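Local coordinates for protein endoglucanase (Fervidobacterium pennivorans DSM 9078, PDB 6KDD) that probably hydrolyses beta-glucosidic linkages of cellulose-like glucans, as a TIM-barrel glycoside hydrolase of family 5 (cellulase A), at residues A[52-56]-A[316-320]. Coordinates in Å, arbitrary orientation, origin at the centre of the assembly. Residue numbers count along the deposited sequence, not the author numbering.
Sequences KRGFD and AVVGE
Two helix ends meet here, the C-terminus of helix 45-53 and that of the short C-terminal helix 313-318, in register at G54 and V318, whose CA atoms lie 6.7 Å apart. G54 closes the first helix with a Schellman motif. Its phi of 120° would jam a CB against the preceding carbonyl, and that CB would also crowd V318 CG1, so glycine suits on both counts. G319, at positive phi, ends the second helix.

The apolar heart is V318, chi1 t, its CA-to-CB bond directed at 52-56. V318 CG2 sits over the face of the F55 ring, 3.8 Å from its centroid in a CH-pi contact and 3.4 Å from F55 CZ. V317 CG1 meets the ring edge, 3.5 Å from F55 CE1. Beta-branched valines suit this work: compact methyls fill the space around a flat ring, which F55 (chi1 m) swings towards them.

The polar link is water-mediated: R53 NH1 donates to a water (3.0 Å) that donates to G319 O (2.5 Å). R53's long side chain spans the gap, NH1 also lying 3.7 Å from V318 CG1, while NH2 salt-bridges E311 and the guanidinium makes a cation-pi contact with W309.

Thus the end of helix 313-318 packs on the turn between helix 45-53 and strand 57-60, part of the connection from the first barrel strand to the second, with F55 touching V24 of strand 22-25, and V317 and A316 packing on helix 269-285.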
loop_
_atom_site.group_PDB
_atom_site.type_symbol
_atom_site.label_atom_id
_atom_site.label_comp_id
_atom_site.label_asym_id
_atom_site.label_seq_id
_atom_site.Cartn_x
_atom_site.Cartn_y
_atom_site.Cartn_z
ATOM N N LYS A 52 18.590 4.546 -5.522
ATOM C CA LYS A 52 19.786 5.319 -5.200
ATOM C C LYS A 52 19.510 6.210 -3.991
ATOM O O LYS A 52 20.400 6.442 -3.190
ATOM C CB LYS A 52 20.220 6.142 -6.422
ATOM C CG LYS A 52 21.252 7.229 -6.122
ATOM C CD LYS A 52 22.096 7.720 -7.312
ATOM C CE LYS A 52 23.306 6.838 -7.579
ATOM N NZ LYS A 52 24.301 6.815 -6.468
ATOM N N ARG A 53 18.259 6.660 -3.822
ATOM C CA ARG A 53 17.882 7.490 -2.676
ATOM C C ARG A 53 17.937 6.695 -1.365
ATOM O O ARG A 53 18.018 7.291 -0.306
ATOM C CB ARG A 53 16.524 8.174 -2.923
ATOM C CG ARG A 53 16.009 9.071 -1.801
ATOM C CD ARG A 53 17.031 10.236 -1.698
ATOM N NE ARG A 53 16.751 11.241 -0.668
ATOM C CZ ARG A 53 16.995 11.092 0.635
ATOM N NH1 ARG A 53 17.567 9.986 1.098
ATOM N NH2 ARG A 53 16.689 12.084 1.471
ATOM N N GLY A 54 17.877 5.355 -1.387
ATOM C CA GLY A 54 17.979 4.623 -0.129
ATOM C C GLY A 54 16.774 3.746 0.212
ATOM O O GLY A 54 16.704 3.149 1.273
ATOM N N PHE A 55 15.792 3.654 -0.686
ATOM C CA PHE A 55 14.623 2.827 -0.437
ATOM C C PHE A 55 14.996 1.363 -0.681
ATOM O O PHE A 55 15.850 1.066 -1.533
ATOM C CB PHE A 55 13.462 3.269 -1.366
ATOM C CG PHE A 55 12.794 4.558 -0.941
ATOM C CD1 PHE A 55 11.829 4.558 0.047
ATOM C CD2 PHE A 55 13.148 5.777 -1.506
ATOM C CE1 PHE A 55 11.236 5.749 0.466
ATOM C CE2 PHE A 55 12.550 6.969 -1.098
ATOM C CZ PHE A 55 11.576 6.953 -0.125
ATOM N N ASP A 56 14.320 0.474 0.045
ATOM C CA ASP A 56 14.379 -0.973 -0.120
ATOM C C ASP A 56 13.299 -1.514 -1.048
ATOM O O ASP A 56 13.460 -2.595 -1.635
ATOM C CB ASP A 56 14.180 -1.668 1.227
ATOM C CG ASP A 56 15.251 -1.180 2.183
ATOM O OD1 ASP A 56 16.405 -1.241 1.767
ATOM O OD2 ASP A 56 14.904 -0.694 3.306
ATOM N N ALA A 316 12.729 12.901 5.899
ATOM C CA ALA A 316 11.732 12.473 6.875
ATOM C C ALA A 316 11.288 11.034 6.576
ATOM O O ALA A 316 11.049 10.224 7.479
ATOM C CB ALA A 316 10.526 13.417 6.820
ATOM N N VAL A 317 11.202 10.697 5.287
ATOM C CA VAL A 317 10.730 9.359 4.926
ATOM C C VAL A 317 11.850 8.326 5.086
ATOM O O VAL A 317 11.643 7.272 5.665
ATOM C CB VAL A 317 10.199 9.386 3.480
ATOM C CG1 VAL A 317 9.987 7.988 2.921
ATOM C CG2 VAL A 317 8.936 10.229 3.420
ATOM N N VAL A 318 13.011 8.628 4.495
ATOM C CA VAL A 318 14.117 7.684 4.359
ATOM C C VAL A 318 14.957 7.591 5.647
ATOM O O VAL A 318 15.468 6.528 5.964
ATOM C CB VAL A 318 15.010 8.033 3.152
ATOM C CG1 VAL A 318 16.251 7.127 3.118
ATOM C CG2 VAL A 318 14.239 7.961 1.822
ATOM N N GLY A 319 15.150 8.699 6.359
ATOM C CA GLY A 319 15.949 8.686 7.587
ATOM C C GLY A 319 17.434 8.521 7.266
ATOM O O GLY A 319 17.868 8.971 6.206
ATOM N N GLU A 320 18.169 7.879 8.199
ATOM C CA GLU A 320 19.582 7.522 8.128
ATOM C C GLU A 320 20.462 8.759 8.330
ATOM O O GLU A 320 20.096 9.576 9.193
ATOM C CB GLU A 320 19.942 6.878 6.793
ATOM C CG GLU A 320 19.718 5.388 6.762
ATOM C CD GLU A 320 20.508 4.783 5.617
ATOM O OE1 GLU A 320 20.563 5.427 4.546
ATOM O OE2 GLU A 320 21.099 3.699 5.807
HETATM O O HOH W 1 17.815 10.297 4.051
#